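Alternansucrase (Leuconostoc mesenteroides, PDB 6HVG) is a large calcium-binding enzyme of glycosyl hydrolase family 70, in which a TIM-barrel-type domain is accompanied by choline-binding and putative cell-wall-binding repeats. Local coordinates at residues I1316-G1319 against N1320-Y1324; S473-T476 against L477-A481; L332-S336 against G337-Y341. All blocks are in the same frame, centred on the assembly; numbering follows the deposited sequence.

Going from the N terminus, contact 3 comes first: residues 332-341 close a tight hairpin in a choline-binding repeat. Contact 2 follows at 473-481, where the chain enters helix 474-495 within the family 70 region. Contact 1, at 1316-1324, is a second hairpin, in a putative cell wall binding repeat far down the sequence. The three follow in series, and none nests in or crosses another. Contacts 1 and 2 are close but not touching, nearest atoms about 8 Å apart, and the chain at 377-385 reaches both, through Gln377 and Asp379 to contact 1 and through Gln380 and Gln385 to contact 2. Contact 3 stands farther off, its centre about 27 Å from that of contact 1 and about 40 Å from that of contact 2.

Contact 1. Residues I1316-G1319 against N1320-Y1324; sequences IEDG and NGNWY
Asp1318 and Tyr1324 meet through the carboxylate: the phenol OH gives its hydrogen to Asp1318 OD2 at 2.8 Å, arriving nearly along the C-O bond of that oxygen, with the carboxylate and ring planes 50° apart. The same oxygen takes a second donor, Asn1322 ND2, 3.3 Å from Asp1318 OD2, on the syn lone pair and in the plane of the asparagine amide. Asp1318 OD1 faces the turn, where it accepts weak bonds from the backbone N of Asn1320 and of Asn1322. What puts the group there is a chi1 of 77°, with CG lodged between the backbone N and the carbonyl carbon.

On the other face of the hairpin, Glu1317 lies across Trp1323. Its CB stands 3.7 Å from the centroid of the Trp1323 six-membered ring, a CH-pi contact almost on the ring normal, and the extended chain carries the carboxylate over the NE1-CE2-CZ2 side, OE1 by CZ2 and OE2 toward NE1, only 18° from parallel to the indole. Arg1366 adds a cation-pi contact to this ring.

The backbone sets these positions. Ile1316 and Tyr1324 form a hydrogen-bonded antiparallel pair (Ile1316 N to Tyr1324 O 2.9 Å), and Asp1318 N bonds Asn1322 O. A type I turn from Asp1318 to Gly1321, with Gly1321 at positive phi, completes a G1-bulge-type hairpin in a putative cell wall binding repeat. From within the turn, Asn1320 ND2 reaches out to Asp379 OD2. With its buried carboxylate held by a phenol and an amide, and more weakly by backbone N-H groups, Asp1318 is probably kept ionised, tying the turn to the strand that follows.

Contact 2. Residues S473-T476 against L477-A481; sequences SQKT and LNDAA
This is the N-terminal turn of helix 474-495 in the family 70 region, with Ser473 as the N-cap residue. The i to i+4 ladder starts at once: Leu477 N bonds Ser473 O at 3.1 Å, and Asn478, Asp479 and Ala480 repeat the step onto Gln474, Lys475 and Thr476. At the cap, Ser473 OG and Thr476 OG1 share a hydrogen bond of 3.0 Å. Gln380, from an earlier part of the same chain, accepts through OE1 from Gln474 N, another tie at the helix start.

One side of the turn is a cluster of amides. Gln474 bends at chi2, bringing NE2 within 3.4 Å of Asn478 OD1, a weak bond between amide planes 34° apart. The stronger partner of both groups is Gln450 on helix 447-462: its OE1 accepts from Gln474 NE2 and its NE2 gives to Asn478 OD1, and with the weak Gln474-Asn478 link the three amides close a triangle. Asn478 ND2 turns to Gln385 OE1. Next to this cluster, the buried Leu477 packs on Lys447, Gln450 and Leu454 and seats the helix on its neighbour.

The exposed side carries an i to i+4 salt bridge, spanning about one turn. Lys475 leaves the backbone with CG anti to N, then bends at chi2 and again at chi4 to bring its ammonium up to the two oxygens of Asp479. Lys475 NZ lies 2.9 Å from Asp479 OD2, on the syn lone pair, and reaches Asp479 OD1 more weakly at 3.2 Å.

Contact 3. Residues L332-S336 against G337-Y341; sequences LQTIS and GKTYY
Gly337 joins Ser336 at the apex of this hairpin, both at positive phi, as the central pair of a type I' turn from Ile335 to Lys338. Lys338 then pairs with Ile335. Its N reaches Ile335 O at 3.0 Å from well above the carbonyl plane, while Ile335 N bonds Lys338 O at 2.7 Å nearly in line with the carbonyl.

Thr339 faces Thr334 in a non-hydrogen-bonded pair, and the side chains supply the link instead: the two OG1 atoms, Thr334 and Thr339, are 3.2 Å apart and hydrogen-bonded. Each OG1 stands beside its own backbone N, and in this close pair (CA-CA 4.2 Å) the two hydroxyls meet across the strands.

Tyr340 points to the other face. Its backbone is bonded in both directions to Gln333 (Tyr340 N to Gln333 O 2.9 Å, Gln333 N to Tyr340 O 3.0 Å). The Ile335 and Tyr340 side chains cross at about a right angle, with Ile335 CG1 3.5 Å from Tyr340 CE2; Phe311 meets the same ring edge-to-face.

Tyr341 returns to the threonine face, where Leu332 CD1 touches Tyr341 CB at 4.0 Å. With CG anti to N (chi1 166°), the phenol extends toward Tyr352, and Phe363 packs against both Leu332 and Tyr341. This 2:2 hairpin, its aromatics turned to neighbouring strands, fits the choline-binding repeat, in which a short beta hairpin is followed by a connecting loop.

Contact 1. Residues I1316-G1319 against N1320-Y1324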
# COMPACT_ATOMS: atom_id res chain seq x y z
N ILE A 1316 -20.77 -1.14 -30.55
CA ILE A 1316 -20.00 -2.04 -31.41
C ILE A 1316 -18.90 -1.25 -32.08
O ILE A 1316 -19.12 -0.10 -32.53
CB ILE A 1316 -20.88 -2.67 -32.52
CG1 ILE A 1316 -21.94 -3.60 -31.94
CG2 ILE A 1316 -20.02 -3.45 -33.51
CD1 ILE A 1316 -21.42 -4.92 -31.38
N GLU A 1317 -17.73 -1.85 -32.14
CA GLU A 1317 -16.57 -1.23 -32.77
C GLU A 1317 -16.22 -1.97 -34.06
O GLU A 1317 -16.09 -3.18 -34.04
CB GLU A 1317 -15.37 -1.28 -31.82
CG GLU A 1317 -14.14 -0.57 -32.36
CD GLU A 1317 -12.91 -0.74 -31.49
OE1 GLU A 1317 -12.94 -1.57 -30.56
OE2 GLU A 1317 -11.92 -0.01 -31.74
N ASP A 1318 -16.02 -1.23 -35.14
CA ASP A 1318 -15.65 -1.86 -36.40
C ASP A 1318 -14.16 -2.11 -36.49
O ASP A 1318 -13.42 -1.82 -35.57
CB ASP A 1318 -16.22 -1.07 -37.62
CG ASP A 1318 -15.44 0.20 -37.96
OD1 ASP A 1318 -14.22 0.29 -37.71
OD2 ASP A 1318 -16.07 1.11 -38.53
N GLY A 1319 -13.72 -2.64 -37.62
CA GLY A 1319 -12.33 -2.99 -37.85
C GLY A 1319 -11.38 -1.81 -37.99
O GLY A 1319 -10.20 -1.95 -37.74
N ASN A 1320 -11.90 -0.65 -38.37
CA ASN A 1320 -11.10 0.57 -38.47
C ASN A 1320 -11.04 1.43 -37.20
O ASN A 1320 -10.42 2.48 -37.19
CB ASN A 1320 -11.64 1.41 -39.62
CG ASN A 1320 -11.57 0.69 -40.91
OD1 ASN A 1320 -10.51 0.25 -41.33
ND2 ASN A 1320 -12.72 0.51 -41.52
N GLY A 1321 -11.67 0.99 -36.13
CA GLY A 1321 -11.62 1.72 -34.87
C GLY A 1321 -12.77 2.66 -34.60
O GLY A 1321 -12.79 3.29 -33.56
N ASN A 1322 -13.75 2.71 -35.50
CA ASN A 1322 -14.94 3.51 -35.27
C ASN A 1322 -15.95 2.81 -34.37
O ASN A 1322 -16.08 1.59 -34.43
CB ASN A 1322 -15.60 3.89 -36.59
CG ASN A 1322 -14.64 4.57 -37.55
OD1 ASN A 1322 -14.20 5.69 -37.30
ND2 ASN A 1322 -14.33 3.91 -38.65
N TRP A 1323 -16.66 3.60 -33.56
CA TRP A 1323 -17.66 3.06 -32.65
C TRP A 1323 -19.05 3.43 -33.08
O TRP A 1323 -19.28 4.52 -33.61
CB TRP A 1323 -17.41 3.57 -31.22
CG TRP A 1323 -16.32 2.85 -30.53
CD1 TRP A 1323 -14.97 3.14 -30.59
CD2 TRP A 1323 -16.44 1.70 -29.68
NE1 TRP A 1323 -14.28 2.26 -29.81
CE2 TRP A 1323 -15.15 1.37 -29.24
CE3 TRP A 1323 -17.53 0.94 -29.23
CZ2 TRP A 1323 -14.90 0.28 -28.40
CZ3 TRP A 1323 -17.28 -0.13 -28.36
CH2 TRP A 1323 -15.98 -0.45 -27.97
N TYR A 1324 -19.98 2.51 -32.83
CA TYR A 1324 -21.40 2.67 -33.17
C TYR A 1324 -22.29 2.24 -32.02
O TYR A 1324 -21.89 1.40 -31.20
CB TYR A 1324 -21.73 1.82 -34.40
CG TYR A 1324 -20.80 2.06 -35.56
CD1 TYR A 1324 -19.62 1.36 -35.68
CD2 TYR A 1324 -21.11 3.01 -36.52
CE1 TYR A 1324 -18.76 1.58 -36.72
CE2 TYR A 1324 -20.26 3.24 -37.58
CZ TYR A 1324 -19.09 2.53 -37.68
OH TYR A 1324 -18.25 2.78 -38.73

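Contact 2. Residues S473-T476 against L477-A481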
# COMPACT_ATOMS: atom_id res chain seq x y z
N SER A 473 -10.42 -8.58 -44.13
CA SER A 473 -11.76 -9.11 -44.35
C SER A 473 -11.94 -10.35 -43.53
O SER A 473 -10.99 -11.05 -43.23
CB SER A 473 -12.00 -9.42 -45.83
OG SER A 473 -11.55 -10.72 -46.19
N GLN A 474 -13.18 -10.63 -43.17
CA GLN A 474 -13.48 -11.77 -42.35
C GLN A 474 -13.12 -13.07 -43.08
O GLN A 474 -12.65 -14.02 -42.46
CB GLN A 474 -14.96 -11.76 -41.97
CG GLN A 474 -15.33 -12.77 -40.91
CD GLN A 474 -14.68 -12.47 -39.59
OE1 GLN A 474 -14.96 -11.45 -38.99
NE2 GLN A 474 -13.79 -13.36 -39.13
N LYS A 475 -13.40 -13.12 -44.38
CA LYS A 475 -13.11 -14.32 -45.18
C LYS A 475 -11.62 -14.63 -45.13
O LYS A 475 -11.23 -15.77 -44.89
CB LYS A 475 -13.55 -14.07 -46.61
CG LYS A 475 -13.18 -15.15 -47.63
CD LYS A 475 -14.26 -16.21 -47.78
CE LYS A 475 -13.95 -17.18 -48.90
NZ LYS A 475 -12.77 -18.03 -48.55
N THR A 476 -10.78 -13.62 -45.34
CA THR A 476 -9.33 -13.77 -45.31
C THR A 476 -8.86 -14.27 -43.95
O THR A 476 -8.01 -15.15 -43.89
CB THR A 476 -8.62 -12.45 -45.63
OG1 THR A 476 -9.00 -12.00 -46.94
CG2 THR A 476 -7.09 -12.62 -45.57
N LEU A 477 -9.41 -13.73 -42.86
CA LEU A 477 -8.99 -14.12 -41.52
C LEU A 477 -9.35 -15.57 -41.23
O LEU A 477 -8.53 -16.31 -40.68
CB LEU A 477 -9.63 -13.22 -40.47
CG LEU A 477 -9.23 -11.74 -40.49
CD1 LEU A 477 -10.18 -10.97 -39.60
CD2 LEU A 477 -7.81 -11.53 -40.02
N ASN A 478 -10.55 -15.98 -41.62
CA ASN A 478 -10.98 -17.37 -41.44
C ASN A 478 -10.17 -18.36 -42.27
O ASN A 478 -9.85 -19.45 -41.80
CB ASN A 478 -12.48 -17.50 -41.75
CG ASN A 478 -13.36 -16.83 -40.70
OD1 ASN A 478 -12.95 -16.67 -39.57
ND2 ASN A 478 -14.56 -16.45 -41.07
N ASP A 479 -9.82 -17.99 -43.50
CA ASP A 479 -8.93 -18.81 -44.34
C ASP A 479 -7.56 -18.95 -43.66
O ASP A 479 -6.97 -20.03 -43.66
CB ASP A 479 -8.74 -18.18 -45.73
CG ASP A 479 -9.94 -18.36 -46.64
OD1 ASP A 479 -10.86 -19.12 -46.28
OD2 ASP A 479 -9.97 -17.73 -47.73
N ALA A 480 -7.06 -17.85 -43.10
CA ALA A 480 -5.78 -17.84 -42.41
C ALA A 480 -5.83 -18.64 -41.11
O ALA A 480 -4.82 -19.23 -40.72
CB ALA A 480 -5.34 -16.41 -42.12
N ALA A 481 -6.98 -18.68 -40.46
CA ALA A 481 -7.15 -19.51 -39.27
C ALA A 481 -7.01 -20.98 -39.59
O ALA A 481 -6.45 -21.72 -38.81
CB ALA A 481 -8.50 -19.23 -38.63

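Contact 3. Residues L332-S336 against G337-Y341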
# COMPACT_ATOMS: atom_id res chain seq x y z
N LEU A 332 -14.19 29.33 -42.34
CA LEU A 332 -14.25 28.20 -43.24
C LEU A 332 -13.45 28.51 -44.51
O LEU A 332 -13.71 29.52 -45.17
CB LEU A 332 -15.71 27.93 -43.60
CG LEU A 332 -16.19 26.50 -43.79
CD1 LEU A 332 -16.16 25.74 -42.47
CD2 LEU A 332 -17.60 26.50 -44.36
N GLN A 333 -12.48 27.66 -44.83
CA GLN A 333 -11.61 27.85 -46.00
C GLN A 333 -11.41 26.59 -46.85
O GLN A 333 -11.10 25.54 -46.34
CB GLN A 333 -10.23 28.34 -45.57
CG GLN A 333 -10.21 29.69 -44.90
CD GLN A 333 -10.61 30.81 -45.82
OE1 GLN A 333 -10.30 30.81 -47.02
NE2 GLN A 333 -11.31 31.79 -45.26
N THR A 334 -11.54 26.75 -48.16
CA THR A 334 -11.33 25.67 -49.10
C THR A 334 -9.99 25.89 -49.75
O THR A 334 -9.83 26.84 -50.49
CB THR A 334 -12.42 25.64 -50.20
OG1 THR A 334 -13.70 25.41 -49.60
CG2 THR A 334 -12.14 24.54 -51.22
N ILE A 335 -9.02 25.02 -49.49
CA ILE A 335 -7.73 25.09 -50.18
C ILE A 335 -7.32 23.72 -50.72
O ILE A 335 -7.56 22.70 -50.08
CB ILE A 335 -6.63 25.72 -49.29
CG1 ILE A 335 -6.19 24.74 -48.22
CG2 ILE A 335 -7.13 26.98 -48.58
CD1 ILE A 335 -5.14 25.32 -47.31
N SER A 336 -6.71 23.71 -51.91
CA SER A 336 -6.34 22.49 -52.65
C SER A 336 -7.46 21.44 -52.67
O SER A 336 -7.22 20.25 -52.37
CB SER A 336 -5.06 21.86 -52.09
OG SER A 336 -3.96 22.75 -52.16
N GLY A 337 -8.67 21.88 -52.99
CA GLY A 337 -9.80 20.97 -53.16
C GLY A 337 -10.39 20.42 -51.87
O GLY A 337 -11.27 19.57 -51.92
N LYS A 338 -9.93 20.92 -50.73
CA LYS A 338 -10.34 20.44 -49.42
C LYS A 338 -10.72 21.60 -48.51
O LYS A 338 -10.17 22.70 -48.65
CB LYS A 338 -9.22 19.63 -48.78
CG LYS A 338 -9.02 18.25 -49.35
CD LYS A 338 -7.55 17.89 -49.39
CE LYS A 338 -7.33 16.45 -49.78
NZ LYS A 338 -7.60 15.58 -48.60
N THR A 339 -11.65 21.33 -47.60
CA THR A 339 -12.23 22.35 -46.74
C THR A 339 -11.83 22.14 -45.28
O THR A 339 -11.96 21.06 -44.72
CB THR A 339 -13.77 22.37 -46.88
OG1 THR A 339 -14.10 22.54 -48.26
CG2 THR A 339 -14.38 23.52 -46.09
N TYR A 340 -11.31 23.21 -44.69
CA TYR A 340 -10.83 23.21 -43.33
C TYR A 340 -11.60 24.27 -42.56
O TYR A 340 -12.07 25.23 -43.17
CB TYR A 340 -9.34 23.56 -43.34
CG TYR A 340 -8.49 22.63 -44.17
CD1 TYR A 340 -7.96 21.47 -43.61
CD2 TYR A 340 -8.18 22.93 -45.48
CE1 TYR A 340 -7.17 20.62 -44.36
CE2 TYR A 340 -7.36 22.10 -46.24
CZ TYR A 340 -6.86 20.95 -45.67
OH TYR A 340 -6.08 20.10 -46.40
N TYR A 341 -11.71 24.10 -41.25
CA TYR A 341 -12.38 25.07 -40.42
C TYR A 341 -11.39 25.70 -39.46
O TYR A 341 -10.81 25.02 -38.65
CB TYR A 341 -13.55 24.45 -39.67
CG TYR A 341 -14.07 25.32 -38.54
CD1 TYR A 341 -14.57 26.58 -38.79
CD2 TYR A 341 -14.04 24.87 -37.22
CE1 TYR A 341 -15.04 27.38 -37.77
CE2 TYR A 341 -14.49 25.65 -36.18
CZ TYR A 341 -15.00 26.91 -36.46
OH TYR A 341 -15.46 27.68 -35.41